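Local atomic coordinates of lovastatin nonaketide synthase, polyketide synthase component (Aspergillus terreus, PDB entry 7CPX), a protein that builds the nonaketide dihydromonacolin L, the lovastatin precursor, from nine malonyl-CoA units by iterative condensation, C-methylation and reduction on its acyl carrier, in complex with LovC. Residues 207-212 and 367-372; 1526-1531 and 1590-1595; 1594-1599 and 1616-1621. The protein carries 2 engineered substitutions. All blocks are in the same frame, centred on the assembly; numbering follows the deposited sequence.

Interaction 1 (207-212 and 367-372); sequences GANLIL and HTEGTA
G207 of strand 203-209 lies close against T371 in the first turn of helix 369-386, their CA atoms 3.9 Å apart, and the two backbones then separate to 5.4 Å between the CA atoms of N209 and G370. Neither glycine carries a side chain, which lets strand and helix meet almost backbone to backbone. T371 fills the join: its CB lies 3.6 Å from A208 N and its OG1 3.2 Å from G207 O, while CG2 turns toward N209; the T371 side chain also touches A247 and C249 of strand 247-255. N209 supplies the other half of the contact. Its CG, anti to the backbone N (chi1 171°), points to E369, and OD1 comes 3.2 Å from E369 CB. The two side chains pass each other obliquely, amide and carboxylate planes 56° apart; the amide oxygen meets CB and CG of the glutamate, not its acid group. This is the interior of the thiolase fold of the ketosynthase: strand 203-209 belongs to the mixed sheet, and just before helix 369-386 lies H367, which with C181 and H320 is predicted to form the Cys-His-His catalytic set. E369 bends at chi2 (-73°), which turns CD away from N209; the side chain approaches that of C181 to about 3 Å, and its OE2 is hydrogen-bonded to Y242. T133 OG1 is hydrogen-bonded to N209 OD1, giving the amide oxygen a partner outside the contact, and S184 OG to G370 O.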
# COMPACT_ATOMS: atom_id res chain seq x y z
N GLY A 207 39.30 -3.79 -8.24
CA GLY A 207 38.36 -4.07 -7.17
C GLY A 207 37.38 -2.94 -7.06
O GLY A 207 37.71 -1.78 -7.35
N ALA A 208 36.17 -3.26 -6.63
CA ALA A 208 35.11 -2.26 -6.56
C ALA A 208 34.17 -2.59 -5.41
O ALA A 208 33.56 -3.67 -5.39
CB ALA A 208 34.34 -2.19 -7.87
N ASN A 209 34.05 -1.67 -4.46
CA ASN A 209 33.03 -1.72 -3.43
C ASN A 209 32.38 -0.35 -3.35
O ASN A 209 33.08 0.65 -3.18
CB ASN A 209 33.60 -2.12 -2.08
CG ASN A 209 32.60 -1.98 -0.95
OD1 ASN A 209 31.78 -2.87 -0.71
ND2 ASN A 209 32.65 -0.85 -0.26
N LEU A 210 31.06 -0.31 -3.46
CA LEU A 210 30.33 0.95 -3.46
C LEU A 210 29.14 0.85 -2.53
O LEU A 210 28.59 -0.23 -2.29
CB LEU A 210 29.87 1.32 -4.87
CG LEU A 210 30.99 1.63 -5.86
CD1 LEU A 210 30.42 1.95 -7.21
CD2 LEU A 210 31.85 2.78 -5.36
N ILE A 211 28.74 2.01 -2.01
CA ILE A 211 27.62 2.11 -1.08
C ILE A 211 26.46 2.78 -1.80
O ILE A 211 26.35 4.01 -1.80
CB ILE A 211 28.03 2.88 0.19
CG1 ILE A 211 28.97 2.02 1.04
CG2 ILE A 211 26.81 3.29 0.98
CD1 ILE A 211 29.82 2.80 1.99
N LEU A 212 25.61 1.98 -2.42
CA LEU A 212 24.47 2.47 -3.17
C LEU A 212 23.14 2.10 -2.55
O LEU A 212 22.12 2.70 -2.90
CB LEU A 212 24.51 1.94 -4.61
CG LEU A 212 25.88 1.99 -5.30
CD1 LEU A 212 25.88 1.12 -6.54
CD2 LEU A 212 26.25 3.41 -5.65
N HIS A 367 36.99 -0.06 5.43
CA HIS A 367 36.95 -1.42 4.92
C HIS A 367 36.15 -1.42 3.62
O HIS A 367 34.92 -1.42 3.63
CB HIS A 367 36.32 -2.36 5.94
CG HIS A 367 36.29 -3.79 5.51
ND1 HIS A 367 37.23 -4.71 5.91
CD2 HIS A 367 35.44 -4.45 4.69
CE1 HIS A 367 36.96 -5.88 5.36
NE2 HIS A 367 35.88 -5.75 4.62
N THR A 368 36.86 -1.43 2.49
CA THR A 368 36.24 -1.33 1.18
C THR A 368 35.93 -2.70 0.58
O THR A 368 35.89 -2.85 -0.64
CB THR A 368 37.13 -0.52 0.23
OG1 THR A 368 38.37 -1.20 0.05
CG2 THR A 368 37.39 0.86 0.80
N GLU A 369 35.72 -3.70 1.44
CA GLU A 369 35.21 -5.00 1.02
C GLU A 369 35.95 -5.55 -0.20
O GLU A 369 37.11 -5.95 -0.10
CB GLU A 369 33.71 -4.90 0.74
CG GLU A 369 32.89 -4.38 1.90
CD GLU A 369 32.74 -5.39 3.02
OE1 GLU A 369 33.50 -6.38 3.04
OE2 GLU A 369 31.85 -5.19 3.88
N GLY A 370 35.28 -5.57 -1.35
CA GLY A 370 35.84 -6.25 -2.51
C GLY A 370 37.20 -5.70 -2.91
O GLY A 370 38.14 -6.46 -3.15
N THR A 371 37.33 -4.38 -2.96
CA THR A 371 38.59 -3.74 -3.32
C THR A 371 39.52 -3.60 -2.13
O THR A 371 40.66 -3.15 -2.31
CB THR A 371 38.33 -2.37 -3.93
OG1 THR A 371 39.49 -1.93 -4.65
CG2 THR A 371 38.02 -1.37 -2.85
N ALA A 372 39.08 -3.98 -0.93
CA ALA A 372 39.88 -3.77 0.27
C ALA A 372 41.29 -4.30 0.07
O ALA A 372 42.27 -3.59 0.31
CB ALA A 372 39.21 -4.44 1.46

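Interaction 2 (1526-1531 and 1590-1595); sequences DLEKTM and LKRVGF
M1531 and V1593 pack together where helix 1527-1537 meets the end of helix 1583-1592, their CA atoms 6.2 Å apart. The close part is mainly apolar. V1593, the first residue to leave helical geometry, sets its two methyls against residues one turn apart on the opposite helix: CG2 rests 3.5 Å from M1531 CB, and CG1 lies 3.9 Å from E1528 CB. The M1531 chain bends at chi3 (70°), bringing CE 3.5 Å from CD2 of L1590, and the two side chains cross at about a right angle. W1586 and I1589 of helix 1583-1592 also touch M1531. Past the helix end, the F1595 ring presents its edge to M1531 O, which lies in the ring plane. The outer side is looser. E1528 OE2 and R1592 NH2 form only a long salt bridge of 3.6 Å, OE2 at the guanidinium's edge, near its plane, the carboxylate plane turned 45° from it, and R1592 is exposed. In the class I methyltransferase fold of this domain, helix 1527-1537 leads, by way of short strand 1538-1539, to strand 1542-1547, and helix 1583-1592 to strand 1600-1602. Since no hydrogen bond crosses between the segments, the helices are joined chiefly by packing of aliphatic groups, among them the methionine S-methyl, and the ion pair at the solvent edge probably adds little more than weak, partly screened attraction.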
# COMPACT_ATOMS: atom_id res chain seq x y z
N ASP A 1526 -26.84 -65.72 41.42
CA ASP A 1526 -26.11 -65.57 42.67
C ASP A 1526 -26.64 -64.37 43.47
O ASP A 1526 -25.87 -63.62 44.07
CB ASP A 1526 -24.62 -65.41 42.40
CG ASP A 1526 -24.10 -66.41 41.39
OD1 ASP A 1526 -24.45 -66.29 40.20
OD2 ASP A 1526 -23.34 -67.32 41.79
N LEU A 1527 -27.96 -64.20 43.46
CA LEU A 1527 -28.59 -63.03 44.07
C LEU A 1527 -27.98 -62.69 45.43
O LEU A 1527 -27.56 -61.55 45.66
CB LEU A 1527 -30.10 -63.28 44.21
CG LEU A 1527 -30.91 -62.18 44.89
CD1 LEU A 1527 -30.76 -60.86 44.13
CD2 LEU A 1527 -32.38 -62.57 44.97
N GLU A 1528 -27.93 -63.66 46.34
CA GLU A 1528 -27.38 -63.39 47.66
C GLU A 1528 -25.92 -62.98 47.57
O GLU A 1528 -25.49 -62.02 48.23
CB GLU A 1528 -27.54 -64.62 48.56
CG GLU A 1528 -28.97 -65.14 48.64
CD GLU A 1528 -29.15 -66.18 49.72
OE1 GLU A 1528 -28.15 -66.54 50.38
OE2 GLU A 1528 -30.29 -66.65 49.91
N LYS A 1529 -25.13 -63.68 46.75
CA LYS A 1529 -23.72 -63.34 46.62
C LYS A 1529 -23.53 -62.00 45.92
O LYS A 1529 -22.62 -61.24 46.26
CB LYS A 1529 -22.98 -64.45 45.88
CG LYS A 1529 -23.12 -65.81 46.53
CD LYS A 1529 -22.08 -66.80 46.01
CE LYS A 1529 -22.26 -67.07 44.53
NZ LYS A 1529 -21.30 -68.10 44.04
N THR A 1530 -24.39 -61.68 44.95
CA THR A 1530 -24.30 -60.38 44.29
C THR A 1530 -24.60 -59.25 45.28
O THR A 1530 -23.93 -58.21 45.27
CB THR A 1530 -25.27 -60.32 43.11
OG1 THR A 1530 -26.61 -60.42 43.58
CG2 THR A 1530 -24.99 -61.46 42.13
N MET A 1531 -25.60 -59.45 46.14
CA MET A 1531 -25.91 -58.43 47.14
C MET A 1531 -24.80 -58.33 48.18
O MET A 1531 -24.50 -57.24 48.67
CB MET A 1531 -27.25 -58.75 47.80
CG MET A 1531 -28.41 -58.76 46.81
SD MET A 1531 -29.91 -59.51 47.46
CE MET A 1531 -30.41 -58.29 48.67
N LEU A 1590 -31.78 -59.56 51.98
CA LEU A 1590 -31.00 -58.34 52.09
C LEU A 1590 -30.38 -58.22 53.48
O LEU A 1590 -29.23 -57.78 53.61
CB LEU A 1590 -31.92 -57.16 51.76
CG LEU A 1590 -31.41 -55.74 51.56
CD1 LEU A 1590 -31.49 -54.99 52.87
CD2 LEU A 1590 -30.02 -55.70 50.98
N LYS A 1591 -31.12 -58.59 54.52
CA LYS A 1591 -30.55 -58.65 55.86
C LYS A 1591 -29.47 -59.72 55.95
O LYS A 1591 -28.43 -59.51 56.57
CB LYS A 1591 -31.65 -58.90 56.89
CG LYS A 1591 -32.61 -57.74 57.07
CD LYS A 1591 -33.81 -58.15 57.91
CE LYS A 1591 -34.63 -56.95 58.33
NZ LYS A 1591 -35.93 -57.35 58.94
N ARG A 1592 -29.71 -60.88 55.34
CA ARG A 1592 -28.74 -61.97 55.42
C ARG A 1592 -27.42 -61.58 54.78
O ARG A 1592 -26.35 -62.03 55.23
CB ARG A 1592 -29.30 -63.23 54.77
CG ARG A 1592 -30.23 -64.03 55.66
CD ARG A 1592 -30.39 -65.46 55.15
NE ARG A 1592 -31.00 -65.51 53.83
CZ ARG A 1592 -32.30 -65.55 53.60
NH1 ARG A 1592 -33.18 -65.53 54.59
NH2 ARG A 1592 -32.74 -65.60 52.35
N VAL A 1593 -27.45 -60.75 53.75
CA VAL A 1593 -26.25 -60.41 53.00
C VAL A 1593 -25.63 -59.14 53.56
O VAL A 1593 -24.77 -58.52 52.91
CB VAL A 1593 -26.55 -60.26 51.49
CG1 VAL A 1593 -27.11 -61.57 50.93
CG2 VAL A 1593 -27.50 -59.11 51.24
N GLY A 1594 -26.05 -58.73 54.75
CA GLY A 1594 -25.39 -57.65 55.46
C GLY A 1594 -25.91 -56.26 55.13
O GLY A 1594 -25.14 -55.39 54.72
N PHE A 1595 -27.21 -56.04 55.31
CA PHE A 1595 -27.81 -54.73 55.11
C PHE A 1595 -28.83 -54.48 56.23
O PHE A 1595 -29.01 -55.31 57.12
CB PHE A 1595 -28.48 -54.62 53.74
CG PHE A 1595 -27.52 -54.54 52.59
CD1 PHE A 1595 -26.96 -55.68 52.06
CD2 PHE A 1595 -27.21 -53.32 52.03
CE1 PHE A 1595 -26.10 -55.61 50.99
CE2 PHE A 1595 -26.34 -53.24 50.96
CZ PHE A 1595 -25.78 -54.39 50.44

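Interaction 3 (1594-1599 and 1616-1621); sequences GFSGVD and STHAID
S1596 N donates to H1618 O at 2.6 Å, with an N-H...O angle of 142°, and the same oxygen lies at the edge of the F1595 ring. A second backbone bond, from D1599 N to S1616 O at 2.7 Å, is weak. Between them T1617 turns CG2 toward G1597 O. D1599 CG, anti to the carbonyl carbon (chi1 -59°), sits over one face of the H1618 imidazole, 3.6 Å above the ring plane and over its centre, carboxylate and ring planes 45° apart; the fine placing of OD2 is doubtful. CB of S1596 packs on CB of H1618 at 3.6 Å, and I1620 covers the neighbouring backbone, its CB 3.5 Å from S1596 N. A1619, centre of an inverse gamma turn, turns the chain beside the F1595 ring. Here the loop leaving helix 1583-1592 leads into strand 1600-1602, which pairs antiparallel with strand 1614-1618, the inserted last strand of the class I methyltransferase sheet. Strand 1542-1547 flanks it on the other side, D1587 of helix 1583-1592 bonds to V1598 N, and R1535 of helix 1527-1537 bonds to I1620 O.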
# COMPACT_ATOMS: atom_id res chain seq x y z
N GLY A 1594 -26.05 -58.73 54.75
CA GLY A 1594 -25.39 -57.65 55.46
C GLY A 1594 -25.91 -56.26 55.13
O GLY A 1594 -25.14 -55.39 54.72
N PHE A 1595 -27.21 -56.04 55.31
CA PHE A 1595 -27.81 -54.73 55.11
C PHE A 1595 -28.83 -54.48 56.23
O PHE A 1595 -29.01 -55.31 57.12
CB PHE A 1595 -28.48 -54.62 53.74
CG PHE A 1595 -27.52 -54.54 52.59
CD1 PHE A 1595 -26.96 -55.68 52.06
CD2 PHE A 1595 -27.21 -53.32 52.03
CE1 PHE A 1595 -26.10 -55.61 50.99
CE2 PHE A 1595 -26.34 -53.24 50.96
CZ PHE A 1595 -25.78 -54.39 50.44
N SER A 1596 -29.50 -53.34 56.15
CA SER A 1596 -30.44 -52.90 57.17
C SER A 1596 -31.87 -53.34 56.90
O SER A 1596 -32.77 -52.97 57.66
CB SER A 1596 -30.40 -51.37 57.30
OG SER A 1596 -31.37 -50.91 58.21
N GLY A 1597 -32.10 -54.12 55.85
CA GLY A 1597 -33.45 -54.50 55.48
C GLY A 1597 -34.10 -53.48 54.57
O GLY A 1597 -33.52 -52.47 54.17
N VAL A 1598 -35.37 -53.75 54.25
CA VAL A 1598 -36.12 -52.90 53.33
C VAL A 1598 -36.54 -51.64 54.06
O VAL A 1598 -37.57 -51.61 54.75
CB VAL A 1598 -37.34 -53.65 52.75
CG1 VAL A 1598 -38.20 -52.69 51.96
CG2 VAL A 1598 -36.89 -54.81 51.89
N ASP A 1599 -35.76 -50.57 53.90
CA ASP A 1599 -36.07 -49.31 54.55
C ASP A 1599 -37.19 -48.56 53.84
O ASP A 1599 -38.00 -47.90 54.50
CB ASP A 1599 -34.82 -48.43 54.62
CG ASP A 1599 -33.69 -49.10 55.38
OD1 ASP A 1599 -33.97 -49.84 56.34
OD2 ASP A 1599 -32.51 -48.89 55.01
N SER A 1616 -35.27 -49.37 49.03
CA SER A 1616 -34.10 -48.68 49.54
C SER A 1616 -33.66 -49.35 50.84
O SER A 1616 -34.50 -49.68 51.69
CB SER A 1616 -34.38 -47.20 49.80
OG SER A 1616 -34.79 -46.99 51.14
N THR A 1617 -32.36 -49.55 50.99
CA THR A 1617 -31.81 -50.20 52.17
C THR A 1617 -30.49 -49.56 52.55
O THR A 1617 -29.83 -48.93 51.72
CB THR A 1617 -31.61 -51.70 51.93
OG1 THR A 1617 -30.47 -51.91 51.08
CG2 THR A 1617 -32.84 -52.31 51.28
N HIS A 1618 -30.11 -49.71 53.81
CA HIS A 1618 -28.82 -49.24 54.29
C HIS A 1618 -27.85 -50.41 54.42
O HIS A 1618 -28.24 -51.54 54.70
CB HIS A 1618 -28.96 -48.55 55.65
CG HIS A 1618 -30.05 -47.53 55.70
ND1 HIS A 1618 -30.48 -46.83 54.59
CD2 HIS A 1618 -30.81 -47.09 56.74
CE1 HIS A 1618 -31.45 -46.00 54.94
NE2 HIS A 1618 -31.67 -46.14 56.24
N ALA A 1619 -26.57 -50.11 54.21
CA ALA A 1619 -25.50 -51.09 54.42
C ALA A 1619 -25.21 -51.14 55.92
O ALA A 1619 -24.27 -50.52 56.43
CB ALA A 1619 -24.26 -50.73 53.62
N ILE A 1620 -26.05 -51.89 56.63
CA ILE A 1620 -26.03 -51.84 58.09
C ILE A 1620 -24.67 -52.26 58.62
O ILE A 1620 -23.94 -53.05 58.00
CB ILE A 1620 -27.15 -52.70 58.68
CG1 ILE A 1620 -27.47 -52.26 60.11
CG2 ILE A 1620 -26.76 -54.17 58.67
CD1 ILE A 1620 -28.76 -52.81 60.65
N ASP A 1621 -24.33 -51.74 59.79
CA ASP A 1621 -23.07 -51.99 60.46
C ASP A 1621 -23.29 -51.68 61.94
O ASP A 1621 -24.43 -51.66 62.41
CB ASP A 1621 -21.95 -51.15 59.82
CG ASP A 1621 -20.56 -51.69 60.11
OD1 ASP A 1621 -20.37 -52.28 61.20
OD2 ASP A 1621 -19.67 -51.54 59.26

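From the N terminus, interaction 1 comes first and closes a loop of 154 residues inside the ketosynthase, tying a strand of its sheet to the helix that follows H367. More than a thousand residues later, on the opposite side of the chain's centre, interaction 2 closes a 58-residue loop in the methyltransferase fold. Interaction 3 opens on its last two residues, G1594 and F1595, and closes a short hairpin loop of 16 residues. No loop encloses another, but the latter two contacts touch: L1590 CD1 packs on G1597 and T1617. Together they join two helices to one sheet through strand 1614-1618 and the loop before strand 1600-1602, about 99 Å between centres from interaction 1.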